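Local coordinates for protein probable transcriptional regulator (Rhodococcus jostii, PDB 3HIM) that probably binds DNA through a helix-turn-helix and acts as a dimeric TetR-family transcriptional regulator, at residues B[46-49]-B[50-54]; B[61-64]-B[65-69]; B[95-98]-B[99-103]; B[179-183]-B[184-188]. All blocks are in the same frame, centred on the assembly; numbering follows the deposited sequence. Where two conformers were deposited one is given.

Contact 1 (B[46-49]-B[50-54]); sequences LDMS and PGAVY
S49 turns the chain back on A52, and the methyl of A52 meets the side chains of both S49 and M48, which come at it from directions roughly at right angles. The backbone N of A52 donates to S49 O at 2.7 Å, with an N-H...O angle of 156°. The donor stands well above the carbonyl plane rather than within it. P50 and G51, the two residues enclosed by this bond, have the backbone angles of a type I turn, and the ring of P50 stiffens its first corner. The A52 methyl points back at the preceding residues, so its CB comes within 3.0 Å of S49 O, a tight fit. The S49 hydroxyl lies to one side, OG 3.8 Å from A52 CB. M48 lies along the methyl, touching it with CB, SD and CE: M48 CB is 3.6 Å from A52 CB, and SD lies 3.9 Å from that same carbon. The chain of M48 runs extended as far as the sulfur, then bends (chi3 -55°), and its CE reaches 4.3 Å from V53 CG2. Helix 16-32 backs this apolar patch, with R20 against M48 and I21 against V53; R20 also donates to L46 O. D47, with its positive phi, closes the preceding helix 39-45 as the C-prime residue of a Schellman motif. A helix end followed directly by a type I turn thus links helix 39-45 to the helically coiled residues that begin at A52, as expected for the turn region of the predicted helix-turn-helix, the DNA-binding motif of the TetR family.

Contact 2 (B[61-64]-B[65-69]); sequences ESLL and YAISL
E61 and Y65 both send CG away from the backbone N (chi1 -174° and 171°), and a bend at chi2 of E61 brings its carboxylate up to the base of the tyrosine side chain, where E61 OE2 lies 4.1 Å from Y65 CB. The two side chains cross obliquely, although the carboxylate and ring planes are nearly parallel. I67, one turn beyond L63, carries CG1 opposite its own carbonyl carbon (chi1 -69°), which leads that branch back toward L63: I67 CG1 lies 3.3 Å from L63 O, and I67 CD1 is 4.2 Å from L63 CD1. Beneath the side chains runs regular alpha-helical bonding, including Y65 N to E61 O at 2.9 Å and S68 N to L64 O at 2.8 Å. S62 O lies near the plane of the Y65 ring, at its edge, and L69 CB sits over one ring face, toward the rim. E61 OE2 is held from beyond the helix by H125 ND1 and S122 N, while H125 also stacks on Y65. Helix 60-82 is thereby wedged among its neighbours: Y65 and L69 pack on helix 123-149, L63 and I67 on helix 16-32 through A25, and L64 and I67 on V113 of helix 108-116.

Contact 3 (B[95-98]-B[99-103]); sequences STVT and AYVTW
T102 and T98 lie side by side one helical turn apart, pointing the same way. In T102 the hydroxyl is opposite the carbonyl carbon and beside the backbone N (chi1 -56°), from where OG1 reaches back to donate to T98 O at 2.7 Å. The same oxygen takes the N-H of T102 at 2.9 Å, and the two donors approach from opposite faces of the carbonyl plane. With a valine in place of T102, T98 O would probably lose its second donor and keep just the regular helical bond. T98 adopts the same first torsion and sends its own OG1 back to M94 O, while its CG2 passes 4.1 Å from T102 OG1. This is the familiar helical threonine habit of bonding the carbonyl four residues earlier, here on helix 89-106 of the all-helical C-terminal TetR domain. On another side of the helix the valines V97 and V101 run alongside each other in one direction, V97 CG1 4.1 Å from V101 CG2. V101 CG2 also rests 3.4 Å from V97 O, which accepts an almost straight bond from V101 N (176°). Y100 CB lies 3.1 Å from T96 O by the course of the helix, and with CG opposite the backbone N (chi1 -171°) the ring leads away from the preceding turn. Its hydroxyl bonds with T166 O, and F140 and H104 meet the ring edge-to-face. T96 turns OG1 to R92 O and packs against F140 and I143.

Contact 4 (B[179-183]-B[184-188]); sequences HTYSD and PRIIA
Y181 and I187 meet methyl to ring face: I187 CD1 stands 4.1 Å from the centroid of the Y181 ring, only 7° off its normal, a CH-pi contact. T180 CG2 covers the opposite face, and I186 CG2 lies at the edge in the ring plane, 3.7 Å from Y181 CD1. I186 and Y181 cross at about a right angle, whereas the tyrosine and I187 also touch nearer the backbone, CB to CB. D183 places its carboxyl group opposite the backbone N (chi1 179°), which folds it over the first turn of the helix. There D183 OD1 accepts from R185 N at 2.9 Å, met from above the carboxylate plane. R185 bends at chi3 and brings its guanidinium edge round to the same carboxylate, with R185 NH2 2.6 Å from D183 OD2 on the syn side; R185 NE adds weak bonds to both oxygens. The carboxylate and guanidinium planes stay 40° apart, so this salt bridge is twisted, not coplanar. An alanine at D183 is likely to leave the N-H of R185 uncapped and its guanidinium without this charge partner, free to turn. The loop also faces the second subunit, where E159 takes the T180 hydroxyl bond and L163 packs on Y181 and I187. With P184 as the first residue of helix 184-198, D183 forms a classic aspartate N-cap, and Y181, packed on I186 and I187, joins the first turn of the helix to the dimer interface of this TetR-type C-terminal domain.

All four contacts are local and follow one another in series along the chain, none nested or crossing. Contact 1 closes a tight turn after helix 39-45; contact 2 belongs to the next helix, 60-82, and the centres of the two are about 17 Å apart. That helix packs on both helix 16-32 and helix 123-149, and contact 3 sits on the helix that follows it, 89-106. Contact 4 closes the loop between helices 158-175 and 184-198. Contacts 3 and 4 alone touch: V101 CG1 packs 3.8 Å from I187 CG2, tying helix 89-106 to helix 184-198. Contact 1 lies about 38 Å from contact 4, centre to centre.

Contact 1 (B[46-49]-B[50-54])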
loop_
_atom_site.group_PDB
_atom_site.type_symbol
_atom_site.label_atom_id
_atom_site.label_comp_id
_atom_site.label_asym_id
_atom_site.label_seq_id
_atom_site.Cartn_x
_atom_site.Cartn_y
_atom_site.Cartn_z
ATOM N N LEU B 46 -27.013 -9.485 -6.882
ATOM C CA LEU B 46 -27.141 -9.684 -8.326
ATOM C C LEU B 46 -28.547 -10.183 -8.702
ATOM O O LEU B 46 -28.769 -10.664 -9.811
ATOM C CB LEU B 46 -26.074 -10.656 -8.843
ATOM C CG LEU B 46 -24.609 -10.201 -8.842
ATOM C CD1 LEU B 46 -23.727 -11.332 -9.325
ATOM C CD2 LEU B 46 -24.392 -8.950 -9.692
ATOM N N ASP B 47 -29.482 -10.054 -7.760
ATOM C CA ASP B 47 -30.877 -10.475 -7.937
ATOM C C ASP B 47 -31.026 -11.946 -8.284
ATOM O O ASP B 47 -31.901 -12.314 -9.062
ATOM C CB ASP B 47 -31.585 -9.616 -9.000
ATOM C CG ASP B 47 -31.662 -8.145 -8.609
ATOM O OD1 ASP B 47 -32.250 -7.844 -7.542
ATOM O OD2 ASP B 47 -31.132 -7.297 -9.373
ATOM N N MET B 48 -30.175 -12.783 -7.715
ATOM C CA MET B 48 -30.262 -14.218 -7.954
ATOM C C MET B 48 -30.590 -14.992 -6.677
ATOM O O MET B 48 -30.527 -14.445 -5.563
ATOM C CB MET B 48 -28.962 -14.743 -8.560
ATOM C CG MET B 48 -28.620 -14.124 -9.905
ATOM S SD MET B 48 -27.074 -14.757 -10.553
ATOM C CE MET B 48 -25.944 -14.400 -9.200
ATOM N N SER B 49 -30.955 -16.264 -6.852
ATOM C CA SER B 49 -31.050 -17.193 -5.730
ATOM C C SER B 49 -29.634 -17.474 -5.211
ATOM O O SER B 49 -28.684 -17.532 -6.004
ATOM C CB SER B 49 -31.752 -18.487 -6.152
ATOM O OG SER B 49 -31.109 -19.081 -7.268
ATOM N N PRO B 50 -29.484 -17.623 -3.880
ATOM C CA PRO B 50 -28.187 -17.882 -3.240
ATOM C C PRO B 50 -27.400 -19.041 -3.864
ATOM O O PRO B 50 -26.171 -18.981 -3.941
ATOM C CB PRO B 50 -28.579 -18.222 -1.803
ATOM C CG PRO B 50 -29.819 -17.438 -1.566
ATOM C CD PRO B 50 -30.562 -17.459 -2.881
ATOM N N GLY B 51 -28.102 -20.072 -4.324
ATOM C CA GLY B 51 -27.464 -21.197 -4.991
ATOM C C GLY B 51 -27.012 -20.910 -6.414
ATOM O O GLY B 51 -26.411 -21.767 -7.051
ATOM N N ALA B 52 -27.295 -19.713 -6.920
ATOM C CA ALA B 52 -26.923 -19.354 -8.295
ATOM C C ALA B 52 -25.410 -19.132 -8.461
ATOM O O ALA B 52 -24.885 -19.182 -9.570
ATOM C CB ALA B 52 -27.703 -18.128 -8.752
ATOM N N VAL B 53 -24.723 -18.888 -7.349
ATOM C CA VAL B 53 -23.270 -18.727 -7.339
ATOM C C VAL B 53 -22.576 -20.090 -7.233
ATOM O O VAL B 53 -21.509 -20.302 -7.813
ATOM C CB VAL B 53 -22.807 -17.790 -6.173
ATOM C CG1 VAL B 53 -21.276 -17.717 -6.078
ATOM C CG2 VAL B 53 -23.377 -16.387 -6.355
ATOM N N TYR B 54 -23.201 -21.009 -6.499
ATOM C CA TYR B 54 -22.610 -22.318 -6.192
ATOM C C TYR B 54 -22.041 -23.085 -7.399
ATOM O O TYR B 54 -20.995 -23.708 -7.275
ATOM C CB TYR B 54 -23.606 -23.178 -5.397
ATOM C CG TYR B 54 -23.021 -24.435 -4.776
ATOM C CD1 TYR B 54 -22.192 -24.365 -3.659
ATOM C CD2 TYR B 54 -23.324 -25.700 -5.290
ATOM C CE1 TYR B 54 -21.666 -25.523 -3.078
ATOM C CE2 TYR B 54 -22.808 -26.856 -4.718
ATOM C CZ TYR B 54 -21.982 -26.758 -3.616
ATOM O OH TYR B 54 -21.463 -27.892 -3.046
#

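Contact 2 (B[61-64]-B[65-69])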
loop_
_atom_site.group_PDB
_atom_site.type_symbol
_atom_site.label_atom_id
_atom_site.label_comp_id
_atom_site.label_asym_id
_atom_site.label_seq_id
_atom_site.Cartn_x
_atom_site.Cartn_y
_atom_site.Cartn_z
ATOM N N GLU B 61 -14.079 -18.837 -0.416
ATOM C CA GLU B 61 -12.636 -18.776 -0.608
ATOM C C GLU B 61 -12.268 -19.008 -2.061
ATOM O O GLU B 61 -11.296 -18.432 -2.550
ATOM C CB GLU B 61 -11.912 -19.777 0.302
ATOM C CG GLU B 61 -10.375 -19.662 0.253
ATOM C CD GLU B 61 -9.749 -20.437 -0.903
ATOM O OE1 GLU B 61 -10.439 -21.279 -1.523
ATOM O OE2 GLU B 61 -8.553 -20.215 -1.203
ATOM N N SER B 62 -13.061 -19.848 -2.737
ATOM C CA SER B 62 -12.848 -20.150 -4.142
ATOM C C SER B 62 -13.050 -18.880 -4.952
ATOM O O SER B 62 -12.345 -18.646 -5.932
ATOM C CB SER B 62 -13.802 -21.253 -4.624
ATOM O OG SER B 62 -15.110 -20.756 -4.869
ATOM N N LEU B 63 -14.006 -18.062 -4.519
ATOM C CA LEU B 63 -14.371 -16.840 -5.215
ATOM C C LEU B 63 -13.308 -15.760 -4.993
ATOM O O LEU B 63 -12.962 -15.007 -5.926
ATOM C CB LEU B 63 -15.748 -16.367 -4.743
ATOM C CG LEU B 63 -16.269 -15.002 -5.228
ATOM C CD1 LEU B 63 -16.239 -14.873 -6.749
ATOM C CD2 LEU B 63 -17.679 -14.781 -4.694
ATOM N N LEU B 64 -12.794 -15.686 -3.759
ATOM C CA LEU B 64 -11.692 -14.784 -3.454
ATOM C C LEU B 64 -10.440 -15.158 -4.274
ATOM O O LEU B 64 -9.773 -14.286 -4.849
ATOM C CB LEU B 64 -11.372 -14.801 -1.953
ATOM C CG LEU B 64 -10.086 -14.060 -1.566
ATOM C CD1 LEU B 64 -10.310 -12.550 -1.694
ATOM C CD2 LEU B 64 -9.643 -14.445 -0.154
ATOM N N TYR B 65 -10.133 -16.460 -4.318
ATOM C CA TYR B 65 -9.015 -16.965 -5.095
ATOM C C TYR B 65 -9.175 -16.594 -6.559
ATOM O O TYR B 65 -8.222 -16.101 -7.170
ATOM C CB TYR B 65 -8.874 -18.475 -4.934
ATOM C CG TYR B 65 -7.865 -19.087 -5.896
ATOM C CD1 TYR B 65 -6.520 -18.685 -5.880
ATOM C CD2 TYR B 65 -8.263 -20.046 -6.838
ATOM C CE1 TYR B 65 -5.588 -19.226 -6.771
ATOM C CE2 TYR B 65 -7.338 -20.608 -7.731
ATOM C CZ TYR B 65 -6.004 -20.186 -7.683
ATOM O OH TYR B 65 -5.091 -20.713 -8.545
ATOM N N ALA B 66 -10.370 -16.806 -7.124
ATOM C CA ALA B 66 -10.604 -16.383 -8.507
ATOM C C ALA B 66 -10.313 -14.887 -8.689
ATOM O O ALA B 66 -9.624 -14.505 -9.618
ATOM C CB ALA B 66 -12.029 -16.728 -8.977
ATOM N N ILE B 67 -10.825 -14.054 -7.799
ATOM C CA ILE B 67 -10.596 -12.603 -7.873
ATOM C C ILE B 67 -9.090 -12.294 -7.808
ATOM O O ILE B 67 -8.568 -11.540 -8.605
ATOM C CB ILE B 67 -11.402 -11.857 -6.763
ATOM C CG1 ILE B 67 -12.906 -11.935 -7.054
ATOM C CG2 ILE B 67 -10.976 -10.392 -6.618
ATOM C CD1 ILE B 67 -13.794 -11.584 -5.873
ATOM N N SER B 68 -8.392 -12.931 -6.879
ATOM C CA SER B 68 -6.994 -12.631 -6.630
ATOM C C SER B 68 -6.100 -13.128 -7.788
ATOM O O SER B 68 -5.157 -12.448 -8.212
ATOM C CB SER B 68 -6.575 -13.237 -5.288
ATOM O OG SER B 68 -5.241 -12.885 -4.983
ATOM N N LEU B 69 -6.414 -14.304 -8.302
ATOM C CA LEU B 69 -5.716 -14.865 -9.456
ATOM C C LEU B 69 -5.879 -13.965 -10.676
ATOM O O LEU B 69 -4.901 -13.603 -11.348
ATOM C CB LEU B 69 -6.278 -16.258 -9.755
ATOM C CG LEU B 69 -5.726 -17.046 -10.934
ATOM C CD1 LEU B 69 -4.257 -17.453 -10.684
ATOM C CD2 LEU B 69 -6.612 -18.283 -11.155
#

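Contact 3 (B[95-98]-B[99-103])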
loop_
_atom_site.group_PDB
_atom_site.type_symbol
_atom_site.label_atom_id
_atom_site.label_comp_id
_atom_site.label_asym_id
_atom_site.label_seq_id
_atom_site.Cartn_x
_atom_site.Cartn_y
_atom_site.Cartn_z
ATOM N N SER B 95 8.257 1.983 -19.621
ATOM C CA SER B 95 7.065 1.355 -20.190
ATOM C C SER B 95 6.351 0.466 -19.178
ATOM O O SER B 95 5.115 0.513 -19.022
ATOM C CB SER B 95 7.452 0.525 -21.429
ATOM O OG SER B 95 6.302 -0.015 -22.047
ATOM N N THR B 96 7.145 -0.352 -18.499
ATOM C CA THR B 96 6.595 -1.274 -17.524
ATOM C C THR B 96 6.092 -0.538 -16.285
ATOM O O THR B 96 5.041 -0.915 -15.762
ATOM C CB THR B 96 7.604 -2.322 -17.098
ATOM O OG1 THR B 96 8.802 -1.662 -16.665
ATOM C CG2 THR B 96 7.899 -3.285 -18.260
ATOM N N VAL B 97 6.841 0.482 -15.814
ATOM C CA VAL B 97 6.377 1.312 -14.685
ATOM C C VAL B 97 5.052 2.023 -15.033
ATOM O O VAL B 97 4.087 1.955 -14.255
ATOM C CB VAL B 97 7.456 2.336 -14.161
ATOM C CG1 VAL B 97 6.844 3.282 -13.120
ATOM C CG2 VAL B 97 8.645 1.600 -13.537
ATOM N N THR B 98 4.998 2.665 -16.203
ATOM C CA THR B 98 3.742 3.236 -16.702
ATOM C C THR B 98 2.558 2.236 -16.655
ATOM O O THR B 98 1.514 2.537 -16.061
ATOM C CB THR B 98 3.876 3.770 -18.148
ATOM O OG1 THR B 98 4.908 4.754 -18.172
ATOM C CG2 THR B 98 2.548 4.398 -18.643
ATOM N N ALA B 99 2.721 1.077 -17.292
ATOM C CA ALA B 99 1.685 0.024 -17.280
ATOM C C ALA B 99 1.369 -0.453 -15.873
ATOM O O ALA B 99 0.218 -0.670 -15.519
ATOM C CB ALA B 99 2.111 -1.157 -18.141
ATOM N N TYR B 100 2.398 -0.628 -15.064
ATOM C CA TYR B 100 2.195 -1.105 -13.704
ATOM C C TYR B 100 1.380 -0.120 -12.870
ATOM O O TYR B 100 0.381 -0.509 -12.255
ATOM C CB TYR B 100 3.539 -1.349 -13.046
ATOM C CG TYR B 100 3.486 -2.056 -11.713
ATOM C CD1 TYR B 100 3.014 -3.376 -11.602
ATOM C CD2 TYR B 100 3.985 -1.433 -10.574
ATOM C CE1 TYR B 100 3.026 -4.053 -10.335
ATOM C CE2 TYR B 100 3.986 -2.062 -9.342
ATOM C CZ TYR B 100 3.514 -3.368 -9.224
ATOM O OH TYR B 100 3.554 -3.949 -7.989
ATOM N N VAL B 101 1.790 1.146 -12.851
ATOM C CA VAL B 101 1.078 2.177 -12.071
ATOM C C VAL B 101 -0.368 2.386 -12.591
ATOM O O VAL B 101 -1.335 2.377 -11.807
ATOM C CB VAL B 101 1.879 3.488 -12.059
ATOM C CG1 VAL B 101 1.046 4.651 -11.512
ATOM C CG2 VAL B 101 3.180 3.309 -11.228
ATOM N N THR B 102 -0.508 2.548 -13.915
ATOM C CA THR B 102 -1.824 2.674 -14.559
ATOM C C THR B 102 -2.748 1.517 -14.174
ATOM O O THR B 102 -3.891 1.743 -13.822
ATOM C CB THR B 102 -1.683 2.725 -16.110
ATOM O OG1 THR B 102 -0.815 3.802 -16.449
ATOM C CG2 THR B 102 -3.035 2.910 -16.808
ATOM N N TRP B 103 -2.243 0.283 -14.244
ATOM C CA TRP B 103 -3.049 -0.877 -13.876
ATOM C C TRP B 103 -3.561 -0.749 -12.454
ATOM O O TRP B 103 -4.746 -1.004 -12.165
ATOM C CB TRP B 103 -2.271 -2.173 -14.036
ATOM C CG TRP B 103 -3.155 -3.377 -13.901
ATOM C CD1 TRP B 103 -3.720 -4.095 -14.919
ATOM C CD2 TRP B 103 -3.600 -3.994 -12.675
ATOM N NE1 TRP B 103 -4.490 -5.128 -14.405
ATOM C CE2 TRP B 103 -4.426 -5.092 -13.032
ATOM C CE3 TRP B 103 -3.377 -3.727 -11.314
ATOM C CZ2 TRP B 103 -5.029 -5.926 -12.076
ATOM C CZ3 TRP B 103 -3.974 -4.562 -10.356
ATOM C CH2 TRP B 103 -4.802 -5.647 -10.748
#

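Contact 4 (B[179-183]-B[184-188])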
loop_
_atom_site.group_PDB
_atom_site.type_symbol
_atom_site.label_atom_id
_atom_site.label_comp_id
_atom_site.label_asym_id
_atom_site.label_seq_id
_atom_site.Cartn_x
_atom_site.Cartn_y
_atom_site.Cartn_z
ATOM N N HIS B 179 -6.544 14.335 -4.477
ATOM C CA HIS B 179 -6.805 15.634 -5.102
ATOM C C HIS B 179 -5.755 15.983 -6.149
ATOM O O HIS B 179 -6.089 16.481 -7.228
ATOM C CB HIS B 179 -6.924 16.737 -4.060
ATOM C CG HIS B 179 -8.114 16.586 -3.171
ATOM N ND1 HIS B 179 -9.408 16.720 -3.632
ATOM C CD2 HIS B 179 -8.210 16.313 -1.848
ATOM C CE1 HIS B 179 -10.249 16.545 -2.628
ATOM N NE2 HIS B 179 -9.546 16.295 -1.534
ATOM N N THR B 180 -4.495 15.691 -5.854
ATOM C CA THR B 180 -3.439 15.897 -6.850
ATOM C C THR B 180 -3.481 14.858 -7.961
ATOM O O THR B 180 -3.360 15.188 -9.141
ATOM C CB THR B 180 -2.047 15.898 -6.235
ATOM O OG1 THR B 180 -2.047 16.760 -5.094
ATOM C CG2 THR B 180 -1.013 16.406 -7.273
ATOM N N TYR B 181 -3.656 13.599 -7.600
ATOM C CA TYR B 181 -3.555 12.595 -8.621
ATOM C C TYR B 181 -4.840 11.821 -8.777
ATOM O O TYR B 181 -5.147 10.913 -7.990
ATOM C CB TYR B 181 -2.368 11.673 -8.348
ATOM C CG TYR B 181 -1.062 12.407 -8.206
ATOM C CD1 TYR B 181 -0.424 12.971 -9.322
ATOM C CD2 TYR B 181 -0.452 12.534 -6.952
ATOM C CE1 TYR B 181 0.794 13.643 -9.195
ATOM C CE2 TYR B 181 0.766 13.194 -6.810
ATOM C CZ TYR B 181 1.385 13.740 -7.925
ATOM O OH TYR B 181 2.575 14.398 -7.759
ATOM N N SER B 182 -5.588 12.200 -9.805
ATOM C CA SER B 182 -6.841 11.540 -10.127
ATOM C C SER B 182 -6.789 11.033 -11.583
ATOM O O SER B 182 -7.696 10.338 -12.054
ATOM C CB SER B 182 -8.007 12.501 -9.896
ATOM O OG SER B 182 -7.831 13.671 -10.675
ATOM N N ASP B 183 -5.704 11.369 -12.273
ATOM C CA ASP B 183 -5.459 10.905 -13.631
ATOM C C ASP B 183 -4.286 9.906 -13.590
ATOM O O ASP B 183 -3.162 10.309 -13.297
ATOM C CB ASP B 183 -5.137 12.117 -14.528
ATOM C CG ASP B 183 -4.850 11.734 -15.970
ATOM O OD1 ASP B 183 -4.566 10.548 -16.244
ATOM O OD2 ASP B 183 -4.887 12.631 -16.835
ATOM N N PRO B 184 -4.547 8.605 -13.875
ATOM C CA PRO B 184 -3.477 7.583 -13.886
ATOM C C PRO B 184 -2.223 7.994 -14.680
ATOM O O PRO B 184 -1.106 7.668 -14.296
ATOM C CB PRO B 184 -4.129 6.363 -14.567
ATOM C CG PRO B 184 -5.607 6.586 -14.505
ATOM C CD PRO B 184 -5.866 8.054 -14.266
ATOM N N ARG B 185 -2.417 8.709 -15.779
ATOM C CA ARG B 185 -1.308 9.051 -16.665
ATOM C C ARG B 185 -0.330 9.985 -15.961
ATOM O O ARG B 185 0.873 9.830 -16.119
ATOM C CB ARG B 185 -1.824 9.668 -17.965
ATOM C CG ARG B 185 -2.693 8.698 -18.779
ATOM C CD ARG B 185 -3.511 9.416 -19.847
ATOM N NE ARG B 185 -4.027 10.677 -19.330
ATOM C CZ ARG B 185 -4.890 11.464 -19.964
ATOM N NH1 ARG B 185 -5.374 11.119 -21.154
ATOM N NH2 ARG B 185 -5.277 12.598 -19.392
ATOM N N ILE B 186 -0.849 10.919 -15.162
ATOM C CA ILE B 186 -0.007 11.860 -14.410
ATOM C C ILE B 186 0.803 11.130 -13.311
ATOM O O ILE B 186 2.027 11.293 -13.196
ATOM C CB ILE B 186 -0.846 13.052 -13.823
ATOM C CG1 ILE B 186 -1.480 13.864 -14.959
ATOM C CG2 ILE B 186 0.008 13.931 -12.898
ATOM C CD1 ILE B 186 -2.430 15.011 -14.513
ATOM N N ILE B 187 0.139 10.300 -12.517
ATOM C CA ILE B 187 0.887 9.601 -11.487
ATOM C C ILE B 187 1.953 8.667 -12.089
ATOM O O ILE B 187 3.095 8.640 -11.619
ATOM C CB ILE B 187 -0.018 8.911 -10.414
ATOM C CG1 ILE B 187 0.845 8.308 -9.291
ATOM C CG2 ILE B 187 -0.908 7.845 -11.043
ATOM C CD1 ILE B 187 1.755 9.302 -8.577
ATOM N N ALA B 188 1.617 7.957 -13.158
ATOM C CA ALA B 188 2.598 7.074 -13.771
ATOM C C ALA B 188 3.810 7.876 -14.242
ATOM O O ALA B 188 4.956 7.453 -14.043
ATOM C CB ALA B 188 1.978 6.279 -14.906
#